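Local coordinates for protein pectinesterase (Aspergillus niger, PDB 5C1E) that hydrolyses the methyl esters of pectin's galacturonosyl units, releasing methanol, and probably helps to macerate plant tissue, at residues 218-231 with 244-258. Sequence-based numbering, arbitrary orientation.
With SO4 (sulfate ion), chain D; ACT (acetate ion), chain M; SO4 (sulfate ion), chain E; SO4 (sulfate ion), chain F.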
ATOM      1  N   TYR A 218     -16.992  -1.749  -2.388  1.00 16.28           N
ATOM      2  CA  TYR A 218     -16.752  -3.117  -2.821  1.00 16.42           C
ATOM      3  C   TYR A 218     -15.346  -3.554  -2.466  1.00 15.59           C
ATOM      4  O   TYR A 218     -14.412  -2.751  -2.425  1.00 14.93           O
ATOM      5  CB  TYR A 218     -16.967  -3.233  -4.334  1.00 16.60           C
ATOM      6  CG  TYR A 218     -18.404  -2.968  -4.752  1.00 17.77           C
ATOM      7  CD1 TYR A 218     -19.344  -3.983  -4.758  1.00 18.14           C
ATOM      8  CD2 TYR A 218     -18.804  -1.699  -5.137  1.00 18.56           C
ATOM      9  CE1 TYR A 218     -20.664  -3.744  -5.139  1.00 19.02           C
ATOM     10  CE2 TYR A 218     -20.112  -1.442  -5.519  1.00 19.99           C
ATOM     11  CZ  TYR A 218     -21.036  -2.467  -5.523  1.00 19.67           C
ATOM     12  OH  TYR A 218     -22.330  -2.200  -5.904  1.00 21.86           O
ATOM     13  N   LEU A 219     -15.205  -4.837  -2.189  1.00 15.49           N
ATOM     14  CA  LEU A 219     -13.927  -5.416  -1.842  1.00 15.39           C
ATOM     15  C   LEU A 219     -12.965  -5.304  -3.032  1.00 15.12           C
ATOM     16  O   LEU A 219     -11.740  -5.164  -2.871  1.00 13.75           O
ATOM     17  CB  LEU A 219     -14.129  -6.878  -1.443  1.00 16.07           C
ATOM     18  CG  LEU A 219     -14.959  -7.123  -0.177  1.00 16.70           C
ATOM     19  CD1 LEU A 219     -15.304  -8.601  -0.081  1.00 16.66           C
ATOM     20  CD2 LEU A 219     -14.232  -6.641   1.077  1.00 17.24           C
ATOM     21  N   GLY A 220     -13.529  -5.342  -4.230  1.00 14.58           N
ATOM     22  CA  GLY A 220     -12.722  -5.190  -5.413  1.00 14.75           C
ATOM     23  C   GLY A 220     -13.490  -5.288  -6.709  1.00 14.81           C
ATOM     24  O   GLY A 220     -14.694  -5.622  -6.735  1.00 14.46           O
ATOM     25  N   ARG A 221     -12.772  -4.960  -7.774  1.00 14.35           N
ATOM     26  CA  ARG A 221     -13.216  -5.233  -9.128  1.00 14.29           C
ATOM     27  C   ARG A 221     -11.994  -5.579  -9.984  1.00 14.41           C
ATOM     28  O   ARG A 221     -10.862  -5.214  -9.631  1.00 14.23           O
ATOM     29  CB  ARG A 221     -14.019  -4.059  -9.679  1.00 14.62           C
ATOM     30  CG  ARG A 221     -13.234  -2.758  -9.772  1.00 15.28           C
ATOM     31  CD  ARG A 221     -14.128  -1.635 -10.264  1.00 15.53           C
ATOM     32  NE  ARG A 221     -13.348  -0.456 -10.609  1.00 16.02           N
ATOM     33  CZ  ARG A 221     -13.712   0.448 -11.519  1.00 16.97           C
ATOM     34  NH1 ARG A 221     -14.848   0.305 -12.179  1.00 17.95           N
ATOM     35  NH2 ARG A 221     -12.934   1.485 -11.779  1.00 17.06           N
ATOM     36  N   PRO A 222     -12.201  -6.297 -11.094  1.00 14.48           N
ATOM     37  CA  PRO A 222     -11.041  -6.811 -11.837  1.00 14.80           C
ATOM     38  C   PRO A 222     -10.520  -5.843 -12.894  1.00 15.16           C
ATOM     39  O   PRO A 222     -11.163  -5.643 -13.936  1.00 14.36           O
ATOM     40  CB  PRO A 222     -11.570  -8.090 -12.479  1.00 14.40           C
ATOM     41  CG  PRO A 222     -13.038  -7.896 -12.591  1.00 15.18           C
ATOM     42  CD  PRO A 222     -13.466  -6.936 -11.512  1.00 14.67           C
ATOM     43  N   TRP A 223      -9.350  -5.271 -12.647  1.00 15.44           N
ATOM     44  CA  TRP A 223      -8.757  -4.371 -13.619  1.00 16.36           C
ATOM     45  C   TRP A 223      -8.367  -5.168 -14.869  1.00 16.52           C
ATOM     46  O   TRP A 223      -8.475  -4.672 -15.977  1.00 15.65           O
ATOM     47  CB  TRP A 223      -7.589  -3.615 -12.993  1.00 17.13           C
ATOM     48  CG  TRP A 223      -7.000  -2.541 -13.847  1.00 17.67           C
ATOM     49  CD1 TRP A 223      -7.594  -1.898 -14.888  1.00 18.35           C
ATOM     50  CD2 TRP A 223      -5.707  -1.935 -13.684  1.00 17.95           C
ATOM     51  NE1 TRP A 223      -6.739  -0.969 -15.415  1.00 19.63           N
ATOM     52  CE2 TRP A 223      -5.573  -0.969 -14.691  1.00 18.86           C
ATOM     53  CE3 TRP A 223      -4.653  -2.124 -12.788  1.00 17.69           C
ATOM     54  CZ2 TRP A 223      -4.422  -0.191 -14.834  1.00 19.07           C
ATOM     55  CZ3 TRP A 223      -3.494  -1.364 -12.937  1.00 18.28           C
ATOM     56  CH2 TRP A 223      -3.389  -0.416 -13.949  1.00 18.89           C
ATOM     57  N   ARG A 224      -7.930  -6.414 -14.679  1.00 15.78           N
ATOM     58  CA  ARG A 224      -7.729  -7.362 -15.777  1.00 16.22           C
ATOM     59  C   ARG A 224      -8.425  -8.668 -15.399  1.00 16.03           C
ATOM     60  O   ARG A 224      -8.889  -8.815 -14.259  1.00 15.87           O
ATOM     61  CB  ARG A 224      -6.244  -7.592 -16.045  1.00 17.36           C
ATOM     62  CG  ARG A 224      -5.488  -6.332 -16.463  1.00 18.26           C
ATOM     63  CD  ARG A 224      -5.711  -6.024 -17.928  1.00 20.53           C
ATOM     64  NE  ARG A 224      -4.939  -4.862 -18.369  1.00 22.43           N
ATOM     65  CZ  ARG A 224      -5.340  -3.598 -18.244  1.00 24.89           C
ATOM     66  NH1 ARG A 224      -4.560  -2.611 -18.674  1.00 27.27           N
ATOM     67  NH2 ARG A 224      -6.504  -3.297 -17.683  1.00 25.89           N
ATOM     68  N   VAL A 225      -8.471  -9.614 -16.332  1.00 15.49           N
ATOM     69  CA  VAL A 225      -9.453 -10.700 -16.256  1.00 15.09           C
ATOM     70  C   VAL A 225      -9.161 -11.776 -15.199  1.00 14.67           C
ATOM     71  O   VAL A 225     -10.053 -12.563 -14.858  1.00 15.18           O
ATOM     72  CB  VAL A 225      -9.678 -11.374 -17.626  1.00 15.58           C
ATOM     73  CG1 VAL A 225     -10.288 -10.396 -18.619  1.00 15.87           C
ATOM     74  CG2 VAL A 225      -8.385 -11.958 -18.187  1.00 16.16           C
ATOM     75  N   LEU A 226      -7.942 -11.834 -14.689  1.00 14.21           N
ATOM     76  CA  LEU A 226      -7.596 -12.893 -13.736  1.00 14.18           C
ATOM     77  C   LEU A 226      -7.196 -12.357 -12.353  1.00 13.72           C
ATOM     78  O   LEU A 226      -6.450 -12.995 -11.606  1.00 13.23           O
ATOM     79  CB  LEU A 226      -6.555 -13.846 -14.345  1.00 14.66           C
ATOM     80  CG  LEU A 226      -7.167 -14.862 -15.316  1.00 15.25           C
ATOM     81  CD1 LEU A 226      -6.114 -15.534 -16.184  1.00 15.58           C
ATOM     82  CD2 LEU A 226      -7.953 -15.931 -14.586  1.00 15.58           C
ATOM     83  N   ALA A 227      -7.734 -11.188 -12.022  1.00 13.36           N
ATOM     84  CA  ALA A 227      -7.581 -10.564 -10.722  1.00 13.09           C
ATOM     85  C   ALA A 227      -7.748 -11.612  -9.620  1.00 13.67           C
ATOM     86  O   ALA A 227      -8.741 -12.331  -9.620  1.00 13.45           O
ATOM     87  CB  ALA A 227      -8.644  -9.501 -10.554  1.00 13.29           C
ATOM     88  N   ARG A 228      -6.803 -11.667  -8.686  1.00 13.74           N
ATOM     89  CA  ARG A 228      -6.889 -12.593  -7.555  1.00 14.33           C
ATOM     90  C   ARG A 228      -6.676 -11.917  -6.212  1.00 14.76           C
ATOM     91  O   ARG A 228      -5.588 -11.408  -5.923  1.00 13.75           O
ATOM     92  CB  ARG A 228      -5.876 -13.721  -7.698  1.00 14.24           C
ATOM     93  CG  ARG A 228      -5.965 -14.750  -6.575  1.00 14.55           C
ATOM     94  CD  ARG A 228      -5.408 -16.098  -6.992  1.00 14.31           C
ATOM     95  NE  ARG A 228      -4.021 -16.006  -7.408  1.00 14.61           N
ATOM     96  CZ  ARG A 228      -3.349 -17.013  -7.962  1.00 15.35           C
ATOM     97  NH1 ARG A 228      -3.944 -18.191  -8.138  1.00 15.55           N
ATOM     98  NH2 ARG A 228      -2.084 -16.855  -8.326  1.00 15.45           N
ATOM     99  N   VAL A 229      -7.723 -11.932  -5.396  1.00 14.21           N
ATOM    100  CA  VAL A 229      -7.708 -11.233  -4.113  1.00 14.51           C
ATOM    101  C   VAL A 229      -8.423 -12.072  -3.061  1.00 14.45           C
ATOM    102  O   VAL A 229      -9.503 -12.605  -3.334  1.00 14.20           O
ATOM    103  CB  VAL A 229      -8.441  -9.896  -4.225  1.00 14.58           C
ATOM    104  CG1 VAL A 229      -8.399  -9.144  -2.904  1.00 14.65           C
ATOM    105  CG2 VAL A 229      -7.849  -9.035  -5.355  1.00 14.92           C
ATOM    106  N   ILE A 230      -7.809 -12.175  -1.879  1.00 14.51           N
ATOM    107  CA  ILE A 230      -8.441 -12.802  -0.707  1.00 14.62           C
ATOM    108  C   ILE A 230      -8.452 -11.844   0.479  1.00 15.15           C
ATOM    109  O   ILE A 230      -7.423 -11.230   0.801  1.00 15.60           O
ATOM    110  CB  ILE A 230      -7.794 -14.166  -0.323  1.00 14.91           C
ATOM    111  CG1 ILE A 230      -8.523 -14.766   0.890  1.00 14.77           C
ATOM    112  CG2 ILE A 230      -6.308 -14.047  -0.047  1.00 14.58           C
ATOM    113  CD1 ILE A 230      -8.249 -16.239   1.076  1.00 15.18           C
ATOM    114  N   TYR A 231      -9.619 -11.700   1.113  1.00 15.74           N
ATOM    115  CA  TYR A 231      -9.730 -11.020   2.394  1.00 15.91           C
ATOM    116  C   TYR A 231      -9.955 -12.104   3.443  1.00 16.83           C
ATOM    117  O   TYR A 231     -10.934 -12.853   3.365  1.00 17.67           O
ATOM    118  CB  TYR A 231     -10.916 -10.055   2.425  1.00 15.85           C
ATOM    119  CG  TYR A 231     -10.760  -8.744   1.661  1.00 15.89           C
ATOM    120  CD1 TYR A 231     -10.855  -8.714   0.272  1.00 16.24           C
ATOM    121  CD2 TYR A 231     -10.644  -7.532   2.327  1.00 15.77           C
ATOM    122  CE1 TYR A 231     -10.757  -7.515  -0.433  1.00 15.86           C
ATOM    123  CE2 TYR A 231     -10.550  -6.326   1.635  1.00 15.74           C
ATOM    124  CZ  TYR A 231     -10.593  -6.322   0.251  1.00 15.89           C
ATOM    125  OH  TYR A 231     -10.516  -5.132  -0.463  1.00 15.63           O
ATOM    126  N   GLY A 244     -20.389  -7.734  -2.424  1.00 17.07           N
ATOM    127  CA  GLY A 244     -18.975  -7.870  -2.095  1.00 15.91           C
ATOM    128  C   GLY A 244     -18.046  -7.350  -3.180  1.00 15.73           C
ATOM    129  O   GLY A 244     -17.160  -6.529  -2.917  1.00 15.61           O
ATOM    130  N   TRP A 245     -18.224  -7.853  -4.391  1.00 15.73           N
ATOM    131  CA  TRP A 245     -17.358  -7.514  -5.502  1.00 15.99           C
ATOM    132  C   TRP A 245     -18.167  -6.931  -6.658  1.00 16.77           C
ATOM    133  O   TRP A 245     -19.372  -7.193  -6.774  1.00 18.15           O
ATOM    134  CB  TRP A 245     -16.604  -8.750  -5.956  1.00 15.36           C
ATOM    135  CG  TRP A 245     -15.931  -9.502  -4.842  1.00 15.61           C
ATOM    136  CD1 TRP A 245     -16.491 -10.456  -4.042  1.00 15.47           C
ATOM    137  CD2 TRP A 245     -14.573  -9.362  -4.402  1.00 15.20           C
ATOM    138  NE1 TRP A 245     -15.564 -10.916  -3.131  1.00 15.81           N
ATOM    139  CE2 TRP A 245     -14.386 -10.251  -3.324  1.00 15.20           C
ATOM    140  CE3 TRP A 245     -13.505  -8.569  -4.806  1.00 14.70           C
ATOM    141  CZ2 TRP A 245     -13.164 -10.397  -2.684  1.00 15.64           C
ATOM    142  CZ3 TRP A 245     -12.304  -8.689  -4.159  1.00 14.54           C
ATOM    143  CH2 TRP A 245     -12.131  -9.604  -3.115  1.00 14.98           C
ATOM    144  N   THR A 246     -17.517  -6.136  -7.507  1.00 16.68           N
ATOM    145  CA  THR A 246     -18.197  -5.562  -8.669  1.00 17.28           C
ATOM    146  C   THR A 246     -17.362  -5.776  -9.947  1.00 18.02           C
ATOM    147  O   THR A 246     -16.309  -6.429  -9.928  1.00 17.55           O
ATOM    148  CB  THR A 246     -18.586  -4.080  -8.430  1.00 17.41           C
ATOM    149  OG1 THR A 246     -19.495  -3.631  -9.447  1.00 17.78           O
ATOM    150  CG2 THR A 246     -17.366  -3.169  -8.390  1.00 17.40           C
ATOM    151  N   THR A 247     -17.846  -5.226 -11.052  1.00 18.26           N
ATOM    152  CA  THR A 247     -17.286  -5.520 -12.371  1.00 18.74           C
ATOM    153  C   THR A 247     -16.391  -4.407 -12.898  1.00 18.46           C
ATOM    154  O   THR A 247     -16.465  -3.242 -12.447  1.00 18.63           O
ATOM    155  CB  THR A 247     -18.420  -5.689 -13.367  1.00 20.05           C
ATOM    156  OG1 THR A 247     -19.164  -4.464 -13.380  1.00 20.74           O
ATOM    157  CG2 THR A 247     -19.321  -6.854 -12.960  1.00 20.47           C
ATOM    158  N   MET A 248     -15.530  -4.772 -13.846  1.00 17.87           N
ATOM    159  CA  MET A 248     -14.682  -3.811 -14.544  1.00 18.42           C
ATOM    160  C   MET A 248     -14.262  -4.406 -15.898  1.00 17.84           C
ATOM    161  O   MET A 248     -14.904  -4.115 -16.888  1.00 17.51           O
ATOM    162  CB  MET A 248     -13.471  -3.373 -13.704  1.00 18.95           C
ATOM    163  CG  MET A 248     -12.715  -2.188 -14.302  1.00 20.15           C
ATOM    164  SD  MET A 248     -11.329  -1.649 -13.265  1.00 22.31           S
ATOM    165  CE  MET A 248     -10.889  -0.102 -14.044  1.00 22.57           C
ATOM    166  N   ALA A 249     -13.223  -5.252 -15.959  1.00 16.47           N
ATOM    167  CA  ALA A 249     -12.783  -5.778 -17.257  1.00 16.23           C
ATOM    168  C   ALA A 249     -13.850  -6.689 -17.850  1.00 16.45           C
ATOM    169  O   ALA A 249     -14.354  -7.559 -17.162  1.00 16.45           O
ATOM    170  CB  ALA A 249     -11.477  -6.534 -17.116  1.00 16.16           C
ATOM    171  N   ASP A 250     -14.198  -6.494 -19.123  1.00 15.97           N
ATOM    172  CA  ASP A 250     -15.173  -7.373 -19.757  1.00 17.18           C
ATOM    173  C   ASP A 250     -14.617  -8.793 -19.888  1.00 16.63           C
ATOM    174  O   ASP A 250     -13.455  -8.970 -20.234  1.00 17.37           O
ATOM    175  CB  ASP A 250     -15.598  -6.863 -21.129  1.00 17.53           C
ATOM    176  CG  ASP A 250     -16.682  -7.714 -21.726  1.00 17.90           C
ATOM    177  OD1 ASP A 250     -17.802  -7.699 -21.170  1.00 18.63           O
ATOM    178  OD2 ASP A 250     -16.404  -8.429 -22.713  1.00 18.97           O
ATOM    179  N   GLY A 251     -15.442  -9.787 -19.577  1.00 16.26           N
ATOM    180  CA  GLY A 251     -15.041 -11.193 -19.689  1.00 15.85           C
ATOM    181  C   GLY A 251     -14.128 -11.647 -18.569  1.00 15.60           C
ATOM    182  O   GLY A 251     -13.427 -12.649 -18.697  1.00 15.56           O
ATOM    183  N   ALA A 252     -14.140 -10.911 -17.458  1.00 14.41           N
ATOM    184  CA  ALA A 252     -13.273 -11.219 -16.332  1.00 13.85           C
ATOM    185  C   ALA A 252     -13.720 -12.508 -15.661  1.00 13.81           C
ATOM    186  O   ALA A 252     -14.919 -12.813 -15.580  1.00 14.16           O
ATOM    187  CB  ALA A 252     -13.285 -10.090 -15.327  1.00 13.72           C
ATOM    188  N   THR A 253     -12.734 -13.243 -15.162  1.00 14.49           N
ATOM    189  CA  THR A 253     -12.964 -14.444 -14.346  1.00 14.37           C
ATOM    190  C   THR A 253     -12.107 -14.331 -13.105  1.00 14.11           C
ATOM    191  O   THR A 253     -11.127 -15.046 -12.943  1.00 13.39           O
ATOM    192  CB  THR A 253     -12.635 -15.732 -15.123  1.00 14.38           C
ATOM    193  OG1 THR A 253     -11.247 -15.746 -15.475  1.00 15.05           O
ATOM    194  CG2 THR A 253     -13.509 -15.850 -16.399  1.00 14.25           C
ATOM    195  N   PRO A 254     -12.470 -13.398 -12.204  1.00 14.75           N
ATOM    196  CA  PRO A 254     -11.603 -13.145 -11.060  1.00 14.24           C
ATOM    197  C   PRO A 254     -11.587 -14.306 -10.084  1.00 14.17           C
ATOM    198  O   PRO A 254     -12.536 -15.091 -10.031  1.00 14.25           O
ATOM    199  CB  PRO A 254     -12.237 -11.913 -10.393  1.00 14.13           C
ATOM    200  CG  PRO A 254     -13.659 -12.000 -10.759  1.00 14.59           C
ATOM    201  CD  PRO A 254     -13.665 -12.547 -12.181  1.00 14.81           C
ATOM    202  N   LEU A 255     -10.501 -14.400  -9.336  1.00 14.08           N
ATOM    203  CA  LEU A 255     -10.375 -15.348  -8.230  1.00 14.37           C
ATOM    204  C   LEU A 255     -10.461 -14.551  -6.923  1.00 13.86           C
ATOM    205  O   LEU A 255      -9.462 -14.025  -6.388  1.00 13.16           O
ATOM    206  CB  LEU A 255      -9.066 -16.131  -8.324  1.00 15.43           C
ATOM    207  CG  LEU A 255      -8.852 -17.071  -9.524  1.00 16.08           C
ATOM    208  CD1 LEU A 255     -10.052 -17.984  -9.734  1.00 16.44           C
ATOM    209  CD2 LEU A 255      -8.584 -16.310 -10.805  1.00 17.34           C
ATOM    210  N   TYR A 256     -11.688 -14.445  -6.449  1.00 14.26           N
ATOM    211  CA  TYR A 256     -12.047 -13.637  -5.289  1.00 14.87           C
ATOM    212  C   TYR A 256     -12.550 -14.497  -4.123  1.00 15.19           C
ATOM    213  O   TYR A 256     -13.513 -15.259  -4.254  1.00 14.86           O
ATOM    214  CB  TYR A 256     -13.135 -12.663  -5.704  1.00 14.79           C
ATOM    215  CG  TYR A 256     -12.703 -11.478  -6.553  1.00 14.71           C
ATOM    216  CD1 TYR A 256     -11.381 -11.033  -6.589  1.00 14.60           C
ATOM    217  CD2 TYR A 256     -13.652 -10.778  -7.313  1.00 14.82           C
ATOM    218  CE1 TYR A 256     -11.018  -9.912  -7.348  1.00 14.65           C
ATOM    219  CE2 TYR A 256     -13.304  -9.674  -8.073  1.00 14.26           C
ATOM    220  CZ  TYR A 256     -11.999  -9.241  -8.089  1.00 14.16           C
ATOM    221  OH  TYR A 256     -11.679  -8.129  -8.810  1.00 14.37           O
ATOM    222  N   TYR A 257     -11.918 -14.321  -2.967  1.00 15.77           N
ATOM    223  CA  TYR A 257     -12.125 -15.196  -1.826  1.00 15.89           C
ATOM    224  C   TYR A 257     -12.332 -14.417  -0.542  1.00 16.78           C
ATOM    225  O   TYR A 257     -11.769 -13.330  -0.352  1.00 16.70           O
ATOM    226  CB  TYR A 257     -10.893 -16.050  -1.597  1.00 16.45           C
ATOM    227  CG  TYR A 257     -10.393 -16.847  -2.773  1.00 15.89           C
ATOM    228  CD1 TYR A 257     -10.883 -18.114  -3.019  1.00 16.43           C
ATOM    229  CD2 TYR A 257      -9.403 -16.353  -3.607  1.00 15.45           C
ATOM    230  CE1 TYR A 257     -10.400 -18.881  -4.056  1.00 16.15           C
ATOM    231  CE2 TYR A 257      -8.906 -17.111  -4.651  1.00 15.53           C
ATOM    232  CZ  TYR A 257      -9.417 -18.364  -4.885  1.00 16.33           C
ATOM    233  OH  TYR A 257      -8.944 -19.133  -5.918  1.00 16.04           O
ATOM    234  N   GLU A 258     -13.117 -14.998   0.354  1.00 16.87           N
ATOM    235  CA  GLU A 258     -13.141 -14.554   1.742  1.00 17.94           C
ATOM    236  C   GLU A 258     -12.965 -15.744   2.678  1.00 19.12           C
ATOM    237  O   GLU A 258     -13.443 -16.835   2.392  1.00 19.35           O
ATOM    238  CB  GLU A 258     -14.443 -13.867   2.048  1.00 17.77           C
ATOM    239  CG  GLU A 258     -14.582 -12.494   1.431  1.00 18.34           C
ATOM    240  CD  GLU A 258     -15.973 -11.955   1.661  1.00 18.39           C
ATOM    241  OE1 GLU A 258     -16.156 -11.260   2.683  1.00 18.87           O
ATOM    242  OE2 GLU A 258     -16.878 -12.266   0.854  1.00 18.37           O
TER
HETATM  243  S   SO4 D 403      -6.836   0.467 -18.690  0.50 31.46           S
HETATM  244  O1  SO4 D 403      -7.201   1.191 -17.455  0.50 31.56           O
HETATM  245  O2  SO4 D 403      -7.126   1.331 -19.853  0.50 31.55           O
HETATM  246  O3  SO4 D 403      -5.398   0.163 -18.651  0.50 29.12           O
HETATM  247  O4  SO4 D 403      -7.648  -0.766 -18.778  0.50 28.89           O
HETATM  248  C   ACT M 412     -14.642   0.729 -15.866  0.50 51.90           C
HETATM  249  O   ACT M 412     -15.096   1.465 -14.956  0.50 50.38           O
HETATM  250  OXT ACT M 412     -15.258  -0.279 -16.291  0.50 50.41           O
HETATM  251  CH3 ACT M 412     -13.310   1.068 -16.469  0.50 51.25           C
HETATM  252  S   SO4 E 404      -1.416 -20.359  -9.262  1.00 59.01           S
HETATM  253  O1  SO4 E 404      -1.605 -21.039  -7.957  1.00 58.41           O
HETATM  254  O2  SO4 E 404      -0.610 -19.134  -9.090  1.00 48.70           O
HETATM  255  O3  SO4 E 404      -0.733 -21.278 -10.199  1.00 60.01           O
HETATM  256  O4  SO4 E 404      -2.754 -20.047  -9.824  1.00 56.88           O
HETATM  257  S   SO4 F 405      -2.265  -4.920 -21.098  1.00 60.52           S
HETATM  258  O1  SO4 F 405      -2.007  -4.374 -19.746  1.00 61.86           O
HETATM  259  O2  SO4 F 405      -2.307  -3.814 -22.085  1.00 61.12           O
HETATM  260  O3  SO4 F 405      -1.181  -5.868 -21.452  1.00 61.96           O
HETATM  261  O4  SO4 F 405      -3.559  -5.657 -21.087  1.00 58.51           O
HETATM  262  O   HOH W   1      -9.517  -6.603  -7.675  1.00 13.09           O
HETATM  263  O   HOH W   2     -17.458  -0.866 -11.597  1.00 22.04           O
HETATM  264  O   HOH W   3      -6.501 -19.364  -7.337  1.00 18.09           O
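The indole of Trp245 is sandwiched: Leu219 CB sits over one face of its six-membered ring, 3.6 Å from the centroid, and Tyr256 CG lies over the opposite face, offset toward the rim. The Tyr256 ring in turn lies between Trp245 CE3 and Pro254 CB, each over its centre. Val229 CG1 meets the indole edge in plane, 3.8 Å from Trp245 CH2, and Tyr231 approaches the same CH2 obliquely; one face of the Tyr231 ring carries Leu219 CD2 over its centre. Trp245 NE1 is hydrogen-bonded to Glu274 OE2, which with the packing on both faces probably limits the ring's rotation. Thr246 CB stands over the centre of the Tyr218 ring in a CH-pi contact. Met248 SD lies across one face of the Arg221 guanidinium, 3.5 Å from Arg221 NE, on an extended chain with chi1 at -169° setting CG opposite the amide nitrogen. Arg221 NH1 donates a hydrogen bond to an acetate ion, probably from the crystallisation liquor, and NE makes a salt bridge with Asp161, the predicted active-site residue. These side chains join two successive turns of the right-handed parallel beta-helix of pectin methylesterases, near its C-terminal end. Strands 228-231 and 255-258 run parallel, their axes 4.7 Å apart at closest approach, through a ladder from Leu255 N to Ala227 O (2.7 Å) up to Tyr231 N to Tyr257 O (3.1 Å). Ahead of them, Thr246 N donates to Gly220 O nearly straight (171°).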